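Local coordinates for protein thymidylate synthase ThyX (Streptomyces cacaoi subsp. asoensis, PDB 4P5A) that probably catalyses the FAD-dependent reductive methylation of dUMP (and UMP), taking the methyl group from methylenetetrahydrofolate, at residues L186-L190 against M216-W220; D18-S22 against H67-T71. All coordinates share one frame; numbering follows the deposited sequence. Where two conformers were deposited one is given.

In the fold
Contact 2 joins two strands of the antiparallel sheet, and contact 1 packs two of the helices lying on one face of it; their centres are about 12 Å apart. Met70 links them. Its SD reaches CD1 of Trp220 at 3.6 Å, and its CE reaches CD2 of Leu186 at 3.8 Å, so strand 69-77 packs against both helices of contact 1. Contact 2 is complete by residue 71, well before contact 1 begins at 186. Contact 1 bears directly on the cofactor through His188. Contact 2 lies nearer another FAD of the tetramer, the side chain of Asn68 coming within about 8 Å of it (nearest atoms).

Contact 1 of 2, residues L186-L190 against M216-W220; sequences LMHFL and METAW. With FAD (flavin-adenine dinucleotide), chain H.
Glu217 OE2 is gripped twice, by a salt bridge to Arg236 NH1 and a hydrogen bond to His228 NE2, while OE1 of the same carboxylate rests 3.9 Å from Leu190 CD1. Around this pair helices 183-193 and 207-223 form a buried helix-helix packing in the ThyX fold, running roughly antiparallel at 142° with segment axes 11.3 Å apart. That wide spacing is filled by side chains, chiefly Trp220. Leu186 CD2 lies over one face of the indole, 3.4 Å from Trp220 CG and 28° off the normal of the five-membered ring, a CH-pi contact. At the far end of the ring Met187 crosses at about a right angle; its CG comes within 3.3 Å of Trp220 CH2, a tight approach, and its SD makes an oblique Met-aromatic contact with the six-membered ring. Leu190 CD1 meets CZ3 of the same indole. With an alanine at Trp220, the methyl of Leu186 and the chain of Met187 would probably lose their common aromatic support, opening a gap between the helices.

Met216 works beside this cluster. Its CB touches Leu186 CD1, and its chain, extended at CG (chi2 175°), carries SD obliquely to the Phe189 ring, a second Met-aromatic contact; His87 meets that ring edge-to-face. Helix 183-193 also serves the cofactor, in a site that Glu94 of a second subunit and Asn182 and Arg184 of a third help to build. His188 NE2 donates to a phosphate oxygen, FAD O2P, at 3.1 Å, and C5B of the adenosine ribose lies over one face of the imidazole.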
ATOM      1  N   LEU B 186      -3.112 -13.100  -1.325  1.00  6.82           N
ATOM      2  CA  LEU B 186      -2.880 -14.351  -2.036  1.00  6.51           C
ATOM      3  C   LEU B 186      -3.985 -14.527  -3.098  1.00  5.70           C
ATOM      4  O   LEU B 186      -3.607 -14.893  -4.246  1.00  5.44           O
ATOM      5  CB  LEU B 186      -2.890 -15.577  -1.056  1.00  6.32           C
ATOM      6  CG  LEU B 186      -2.599 -16.913  -1.789  1.00  6.28           C
ATOM      7  CD1 LEU B 186      -1.241 -16.922  -2.520  1.00  6.92           C
ATOM      8  CD2 LEU B 186      -2.627 -17.972  -0.712  1.00  8.06           C
ATOM      9  N   MET B 187      -5.244 -14.273  -2.768  1.00  5.87           N
ATOM     10  CA  MET B 187      -6.309 -14.449  -3.801  1.00  6.71           C
ATOM     11  C   MET B 187      -6.103 -13.492  -4.963  1.00  7.09           C
ATOM     12  O   MET B 187      -6.334 -13.893  -6.135  1.00  6.84           O
ATOM     13  CB  MET B 187      -7.745 -14.285  -3.138  1.00  6.72           C
ATOM     14  CG  MET B 187      -8.091 -15.572  -2.383  1.00  6.14           C
ATOM     15  SD  MET B 187      -9.764 -15.396  -1.739  1.00  9.92           S
ATOM     16  CE  MET B 187      -9.553 -14.335  -0.236  1.00 12.33           C
ATOM     17  N   HIS B 188      -5.666 -12.281  -4.681  1.00  6.96           N
ATOM     18  CA  HIS B 188      -5.471 -11.314  -5.827  1.00  8.48           C
ATOM     19  C   HIS B 188      -4.321 -11.809  -6.689  1.00  7.75           C
ATOM     20  O   HIS B 188      -4.406 -11.795  -7.941  1.00  8.27           O
ATOM     21  CB  HIS B 188      -5.212  -9.935  -5.227  1.00  9.74           C
ATOM     22  CG  HIS B 188      -5.156  -8.852  -6.268  1.00 10.53           C
ATOM     23  ND1 HIS B 188      -6.252  -8.090  -6.595  1.00 21.78           N
ATOM     24  CD2 HIS B 188      -4.138  -8.442  -7.059  1.00  8.40           C
ATOM     25  CE1 HIS B 188      -5.913  -7.224  -7.537  1.00 14.00           C
ATOM     26  NE2 HIS B 188      -4.658  -7.469  -7.897  1.00 13.97           N
ATOM     27  N   PHE B 189      -3.285 -12.362  -6.054  1.00  8.51           N
ATOM     28  CA  PHE B 189      -2.147 -12.883  -6.820  1.00  9.17           C
ATOM     29  C   PHE B 189      -2.577 -14.133  -7.629  1.00  9.25           C
ATOM     30  O   PHE B 189      -2.235 -14.231  -8.806  1.00  8.63           O
ATOM     31  CB  PHE B 189      -1.088 -13.256  -5.817  1.00  9.40           C
ATOM     32  CG  PHE B 189       0.038 -14.096  -6.339  1.00  8.60           C
ATOM     33  CD1 PHE B 189       0.043 -15.483  -6.184  1.00 10.56           C
ATOM     34  CD2 PHE B 189       1.156 -13.486  -6.949  1.00  7.92           C
ATOM     35  CE1 PHE B 189       1.137 -16.281  -6.668  1.00  9.95           C
ATOM     36  CE2 PHE B 189       2.300 -14.314  -7.368  1.00 11.16           C
ATOM     37  CZ  PHE B 189       2.229 -15.718  -7.241  1.00 10.67           C
ATOM     38  N   LEU B 190      -3.407 -14.993  -7.030  1.00  6.74           N
ATOM     39  CA  LEU B 190      -3.787 -16.246  -7.734  1.00  7.86           C
ATOM     40  C   LEU B 190      -4.665 -15.853  -8.952  1.00  7.67           C
ATOM     41  O   LEU B 190      -4.584 -16.528  -9.972  1.00  7.97           O
ATOM     42  CB  LEU B 190      -4.581 -17.211  -6.831  1.00  6.56           C
ATOM     43  CG  LEU B 190      -3.683 -17.814  -5.695  1.00  7.76           C
ATOM     44  CD1 LEU B 190      -4.551 -18.622  -4.831  1.00 10.29           C
ATOM     45  CD2 LEU B 190      -2.550 -18.723  -6.277  1.00  9.12           C
ATOM     46  N   MET B 216       1.492 -22.495  -4.013  1.00  9.64           N
ATOM     47  CA  MET B 216       1.010 -21.688  -2.924  1.00  8.89           C
ATOM     48  C   MET B 216      -0.442 -22.050  -2.693  1.00  9.29           C
ATOM     49  O   MET B 216      -0.932 -22.091  -1.573  1.00  7.53           O
ATOM     50  CB  MET B 216       1.134 -20.174  -3.292  1.00  6.95           C
ATOM     51  CG  MET B 216       2.591 -19.778  -3.126  1.00  8.80           C
ATOM     52  SD  MET B 216       2.694 -18.040  -3.709  1.00 10.81           S
ATOM     53  CE  MET B 216       4.400 -17.628  -3.256  1.00  9.78           C
ATOM     54  N   GLU B 217      -1.213 -22.107  -3.757  1.00  7.67           N
ATOM     55  CA  GLU B 217      -2.670 -22.382  -3.621  1.00  8.69           C
ATOM     56  C   GLU B 217      -2.966 -23.717  -2.962  1.00  8.33           C
ATOM     57  O   GLU B 217      -3.892 -23.823  -2.156  1.00  9.57           O
ATOM     58  CB  GLU B 217      -3.328 -22.314  -5.029  1.00  9.36           C
ATOM     59  CG  GLU B 217      -4.863 -22.470  -4.937  1.00 10.10           C
ATOM     60  CD  GLU B 217      -5.606 -22.098  -6.233  1.00 15.79           C
ATOM     61  OE1 GLU B 217      -4.972 -21.620  -7.218  1.00 15.74           O
ATOM     62  OE2 GLU B 217      -6.841 -22.244  -6.221  1.00 18.53           O
ATOM     63  N   THR B 218      -2.217 -24.718  -3.367  1.00 10.49           N
ATOM     64  CA  THR B 218      -2.374 -26.066  -2.767  1.00 11.12           C
ATOM     65  C   THR B 218      -2.103 -26.016  -1.256  1.00 11.48           C
ATOM     66  O   THR B 218      -2.912 -26.574  -0.444  1.00 12.72           O
ATOM     67  CB  THR B 218      -1.376 -27.028  -3.436  1.00 11.11           C
ATOM     68  OG1 THR B 218      -1.781 -27.227  -4.801  1.00 13.65           O
ATOM     69  CG2 THR B 218      -1.396 -28.425  -2.623  1.00 14.28           C
ATOM     70  N   ALA B 219      -1.077 -25.283  -0.853  1.00 11.16           N
ATOM     71  CA  ALA B 219      -0.824 -25.107   0.591  1.00 10.58           C
ATOM     72  C   ALA B 219      -1.948 -24.334   1.278  1.00 12.99           C
ATOM     73  O   ALA B 219      -2.447 -24.675   2.333  1.00 12.70           O
ATOM     74  CB  ALA B 219       0.554 -24.425   0.872  1.00 11.24           C
ATOM     75  N   TRP B 220      -2.353 -23.215   0.693  1.00  9.47           N
ATOM     76  CA  TRP B 220      -3.370 -22.367   1.289  1.00  9.82           C
ATOM     77  C   TRP B 220      -4.721 -23.141   1.406  1.00  9.51           C
ATOM     78  O   TRP B 220      -5.463 -22.975   2.359  1.00  9.01           O
ATOM     79  CB  TRP B 220      -3.570 -21.155   0.387  1.00  8.19           C
ATOM     80  CG  TRP B 220      -4.760 -20.258   0.722  1.00  7.05           C
ATOM     81  CD1 TRP B 220      -5.072 -19.681   1.930  1.00  7.89           C
ATOM     82  CD2 TRP B 220      -5.801 -19.889  -0.182  1.00  8.73           C
ATOM     83  NE1 TRP B 220      -6.198 -18.901   1.779  1.00  7.74           N
ATOM     84  CE2 TRP B 220      -6.678 -19.010   0.514  1.00 11.03           C
ATOM     85  CE3 TRP B 220      -6.048 -20.140  -1.557  1.00 14.27           C
ATOM     86  CZ2 TRP B 220      -7.824 -18.477  -0.084  1.00 10.72           C
ATOM     87  CZ3 TRP B 220      -7.124 -19.593  -2.127  1.00 13.74           C
ATOM     88  CH2 TRP B 220      -8.015 -18.761  -1.408  1.00 13.78           C
TER
HETATM   89  PA  FAD H 302      -0.519  -5.370  -6.310  1.00  9.96           P
HETATM   90  O1A FAD H 302      -0.503  -6.479  -5.346  1.00 10.42           O
HETATM   91  O2A FAD H 302       0.629  -4.543  -6.553  1.00  8.49           O
HETATM   92  O5B FAD H 302      -1.743  -4.473  -5.969  1.00 10.01           O
HETATM   93  C5B FAD H 302      -3.075  -5.071  -5.708  1.00  9.08           C
HETATM   94  C4B FAD H 302      -4.156  -4.041  -5.893  1.00  9.19           C
HETATM   95  O4B FAD H 302      -3.900  -2.943  -4.992  1.00 12.77           O
HETATM   96  C3B FAD H 302      -4.120  -3.413  -7.250  1.00  8.32           C
HETATM   97  O3B FAD H 302      -4.852  -4.216  -8.208  1.00 12.46           O
HETATM   98  C2B FAD H 302      -4.813  -2.055  -7.039  1.00 11.43           C
HETATM   99  O2B FAD H 302      -6.249  -2.342  -6.858  1.00 13.99           O
HETATM  100  C1B FAD H 302      -4.266  -1.658  -5.633  1.00  9.89           C
HETATM  101  N9A FAD H 302      -3.055  -0.817  -5.663  1.00 10.62           N
HETATM  102  C8A FAD H 302      -1.904  -1.086  -5.021  1.00 11.13           C
HETATM  103  N7A FAD H 302      -1.039  -0.084  -5.167  1.00 10.08           N
HETATM  104  C5A FAD H 302      -1.703   0.905  -5.888  1.00  9.40           C
HETATM  105  C6A FAD H 302      -1.390   2.199  -6.376  1.00 11.57           C
HETATM  106  N6A FAD H 302      -0.184   2.804  -6.136  1.00  9.37           N
HETATM  107  N1A FAD H 302      -2.355   2.854  -7.099  1.00 11.46           N
HETATM  108  C2A FAD H 302      -3.588   2.336  -7.308  1.00  9.83           C
HETATM  109  N3A FAD H 302      -3.929   1.100  -6.859  1.00 11.72           N
HETATM  110  C4A FAD H 302      -2.980   0.375  -6.201  1.00 11.77           C
HETATM  111  N1  FAD H 302       4.089  -5.142 -15.776  1.00  7.63           N
HETATM  112  C2  FAD H 302       4.864  -4.260 -16.484  1.00 12.73           C
HETATM  113  O2  FAD H 302       5.639  -3.474 -15.963  1.00  9.89           O
HETATM  114  N3  FAD H 302       4.891  -4.362 -17.856  1.00 11.69           N
HETATM  115  C4  FAD H 302       4.143  -5.328 -18.517  1.00 12.09           C
HETATM  116  O4  FAD H 302       4.176  -5.297 -19.778  1.00 13.23           O
HETATM  117  C4X FAD H 302       3.331  -6.212 -17.783  1.00 12.48           C
HETATM  118  N5  FAD H 302       2.441  -7.131 -18.385  1.00 14.50           N
HETATM  119  C5X FAD H 302       1.804  -8.112 -17.570  1.00 16.95           C
HETATM  120  C6  FAD H 302       1.113  -9.236 -18.082  1.00 16.50           C
HETATM  121  C7  FAD H 302       0.470 -10.171 -17.257  1.00 19.19           C
HETATM  122  C7M FAD H 302      -0.234 -11.328 -17.985  1.00 20.19           C
HETATM  123  C8  FAD H 302       0.519 -10.105 -15.835  1.00 14.12           C
HETATM  124  C8M FAD H 302      -0.235 -11.098 -14.896  1.00 15.32           C
HETATM  125  C9  FAD H 302       1.219  -9.003 -15.290  1.00 16.19           C
HETATM  126  C9A FAD H 302       1.893  -8.057 -16.148  1.00 12.03           C
HETATM  127  N10 FAD H 302       2.596  -6.957 -15.587  1.00 14.35           N
HETATM  128  C10 FAD H 302       3.324  -6.097 -16.413  1.00 13.81           C
HETATM  129  C1' FAD H 302       2.744  -6.822 -14.108  1.00 11.77           C
HETATM  130  C2' FAD H 302       1.391  -6.073 -13.726  1.00 13.17           C
HETATM  131  O2' FAD H 302       1.324  -4.722 -14.273  1.00 11.89           O
HETATM  132  C3' FAD H 302       1.325  -5.845 -12.194  1.00  9.97           C
HETATM  133  O3' FAD H 302       2.493  -5.192 -11.664  1.00 12.66           O
HETATM  134  C4' FAD H 302       1.173  -7.247 -11.396  1.00 12.78           C
HETATM  135  O4' FAD H 302       0.304  -8.065 -12.107  1.00 14.98           O
HETATM  136  C5' FAD H 302       0.652  -6.946  -9.967  1.00 10.51           C
HETATM  137  O5' FAD H 302      -0.756  -6.647 -10.074  1.00  9.42           O
HETATM  138  P   FAD H 302      -1.336  -5.478  -9.123  1.00 10.40           P
HETATM  139  O1P FAD H 302      -0.667  -4.155  -9.314  1.00  9.50           O
HETATM  140  O2P FAD H 302      -2.785  -5.482  -9.397  1.00 11.40           O
HETATM  141  O3P FAD H 302      -1.017  -5.987  -7.652  1.00 10.78           O

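Contact 2 of 2, residues D18-S22 against H67-T71; sequences DSSAS and HNSMT
Asp18 and Thr71 open an antiparallel pairing of strands 13-20 and 69-77, part of the four-stranded sheet of the ThyX subunit, in which 13-20 is an outermost strand of this chain. The segment axes are 4.7 Å apart and almost exactly antiparallel (174°).

Backbone hydrogen bonds come first. At the hydrogen-bonded pair Asp18-Thr71, Thr71 N gives a firm bond of 2.8 Å to Asp18 O, whereas the return bond from Asp18 N to Thr71 O is weak at 3.4 Å. At Ser20-Ser69 both bonds are sound: Ser20 N to Ser69 O spans 2.8 Å and Ser69 N to Ser20 O 2.9 Å, although in the second the donor stands well above the carbonyl plane of Ser20. Between them Ser19 and Met70 form a non-hydrogen-bonded pair.

Apolar packing gathers on the face of Ser19 and Met70. With Met70 CG anti to its carbonyl carbon (chi1 -78°), this methylene touches Ser19 CB at 4.0 Å and Ala21 CB at 4.1 Å across the strands. Leu223 of helix 207-223 and Ala183 of helix 183-193 add to the packing around Met70. Beyond the paired residues, Ala21 CB and Asn68 CB meet at 3.8 Å.

Polar and intersubunit contacts mark the rest. On the face of Asp18, Ser20, Ser69 and Thr71, Ser20 packs on Ser20 of a neighbouring subunit, the fourth of the tetramer, and Thr71 OG1 shares a hydrogen bond with Thr180 OG1 of its own chain. Where strand 13-20 gives way to helix 23-30, Ser22 is the N-cap, its OG accepting from Ala25 N.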
ATOM      1  N   ASP B  18       5.630 -20.777   7.649  1.00 13.97           N
ATOM      2  CA  ASP B  18       4.852 -20.616   8.828  1.00 18.74           C
ATOM      3  C   ASP B  18       3.544 -20.018   8.438  1.00 16.97           C
ATOM      4  O   ASP B  18       3.414 -19.509   7.328  1.00 13.94           O
ATOM      5  CB  ASP B  18       5.542 -19.592   9.760  1.00 21.46           C
ATOM      6  CG  ASP B  18       4.940 -19.633  11.171  1.00 30.42           C
ATOM      7  OD1 ASP B  18       4.313 -20.686  11.557  1.00 35.11           O
ATOM      8  OD2 ASP B  18       5.026 -18.574  11.848  1.00 45.68           O
ATOM      9  N   SER B  19       2.562 -20.042   9.318  1.00 17.91           N
ATOM     10  CA  SER B  19       1.326 -19.322   8.984  1.00 16.93           C
ATOM     11  C   SER B  19       0.514 -19.084  10.213  1.00 18.29           C
ATOM     12  O   SER B  19       0.740 -19.771  11.296  1.00 15.89           O
ATOM     13  CB  SER B  19       0.466 -20.170   8.024  1.00 19.71           C
ATOM     14  OG  SER B  19       0.136 -21.470   8.584  1.00 20.47           O
ATOM     15  N   SER B  20      -0.457 -18.184  10.110  1.00 16.56           N
ATOM     16  CA  SER B  20      -1.474 -18.143  11.104  1.00 16.61           C
ATOM     17  C   SER B  20      -2.709 -17.773  10.279  1.00 14.79           C
ATOM     18  O   SER B  20      -2.967 -16.573  10.048  1.00 15.01           O
ATOM     19  CB  SER B  20      -1.131 -17.046  12.114  1.00 19.00           C
ATOM     20  OG  SER B  20      -2.202 -16.870  12.988  1.00 23.92           O
ATOM     21  N   ALA B  21      -3.354 -18.782   9.738  1.00 12.18           N
ATOM     22  CA  ALA B  21      -4.477 -18.511   8.819  1.00 11.18           C
ATOM     23  C   ALA B  21      -5.474 -19.603   8.883  1.00 13.21           C
ATOM     24  O   ALA B  21      -5.103 -20.837   8.878  1.00 14.56           O
ATOM     25  CB  ALA B  21      -3.984 -18.447   7.402  1.00 11.66           C
ATOM     26  N   SER B  22      -6.733 -19.200   9.002  1.00 11.96           N
ATOM     27  CA  SER B  22      -7.814 -20.217   9.050  1.00 11.67           C
ATOM     28  C   SER B  22      -9.100 -19.538   8.620  1.00 11.15           C
ATOM     29  O   SER B  22      -9.210 -18.308   8.643  1.00  9.61           O
ATOM     30  CB  SER B  22      -7.967 -20.693  10.513  1.00 13.88           C
ATOM     31  OG  SER B  22      -8.459 -19.617  11.338  1.00 14.90           O
ATOM     32  N   HIS B  67      -6.984 -10.697   7.815  1.00  9.64           N
ATOM     33  CA  HIS B  67      -6.544 -10.822   9.223  1.00 11.19           C
ATOM     34  C   HIS B  67      -5.896 -12.188   9.434  1.00 11.59           C
ATOM     35  O   HIS B  67      -6.369 -13.022  10.209  1.00 12.82           O
ATOM     36  CB  HIS B  67      -7.733 -10.558  10.184  1.00  8.73           C
ATOM     37  CG  HIS B  67      -8.206  -9.154  10.023  1.00  7.51           C
ATOM     38  ND1 HIS B  67      -7.772  -8.115  10.828  1.00 11.45           N
ATOM     39  CD2 HIS B  67      -9.026  -8.596   9.115  1.00 11.42           C
ATOM     40  CE1 HIS B  67      -8.287  -6.969  10.421  1.00 10.44           C
ATOM     41  NE2 HIS B  67      -9.065  -7.221   9.397  1.00 10.45           N
ATOM     42  N   ASN B  68      -4.785 -12.440   8.719  1.00  9.82           N
ATOM     43  CA  ASN B  68      -4.072 -13.693   8.802  1.00  8.91           C
ATOM     44  C   ASN B  68      -2.748 -13.546   8.155  1.00 10.13           C
ATOM     45  O   ASN B  68      -2.521 -12.482   7.545  1.00  9.87           O
ATOM     46  CB  ASN B  68      -4.864 -14.847   8.118  1.00  8.85           C
ATOM     47  CG  ASN B  68      -5.396 -14.459   6.733  1.00 10.01           C
ATOM     48  OD1 ASN B  68      -6.653 -14.265   6.474  1.00 14.38           O
ATOM     49  ND2 ASN B  68      -4.525 -14.334   5.887  1.00  7.57           N
ATOM     50  N   SER B  69      -1.934 -14.580   8.135  1.00 10.41           N
ATOM     51  CA  SER B  69      -0.636 -14.453   7.462  0.50 10.22           C
ATOM     52  C   SER B  69      -0.148 -15.822   7.002  1.00 11.17           C
ATOM     53  O   SER B  69      -0.420 -16.853   7.694  1.00 10.23           O
ATOM     54  CB  SER B  69       0.339 -13.852   8.441  0.50 12.98           C
ATOM     55  OG  SER B  69       1.604 -13.706   7.860  0.50 12.99           O
ATOM     56  N   MET B  70       0.568 -15.828   5.905  1.00  8.99           N
ATOM     57  CA  MET B  70       1.225 -17.059   5.464  1.00  7.68           C
ATOM     58  C   MET B  70       2.614 -16.700   4.997  1.00 10.86           C
ATOM     59  O   MET B  70       2.743 -15.695   4.263  1.00 10.36           O
ATOM     60  CB  MET B  70       0.464 -17.641   4.260  1.00 10.61           C
ATOM     61  CG  MET B  70      -0.846 -18.395   4.744  1.00 10.80           C
ATOM     62  SD  MET B  70      -1.914 -18.668   3.256  1.00 13.82           S
ATOM     63  CE  MET B  70      -2.704 -16.986   2.955  1.00 11.28           C
ATOM     64  N   THR B  71       3.608 -17.501   5.321  1.00  8.39           N
ATOM     65  CA  THR B  71       4.982 -17.120   4.809  1.00  7.82           C
ATOM     66  C   THR B  71       5.497 -18.292   4.011  1.00  9.73           C
ATOM     67  O   THR B  71       5.511 -19.424   4.508  1.00 10.57           O
ATOM     68  CB  THR B  71       5.931 -16.901   5.971  1.00  9.30           C
ATOM     69  OG1 THR B  71       5.508 -15.716   6.760  1.00 11.92           O
ATOM     70  CG2 THR B  71       7.421 -16.729   5.537  1.00 12.73           C
TER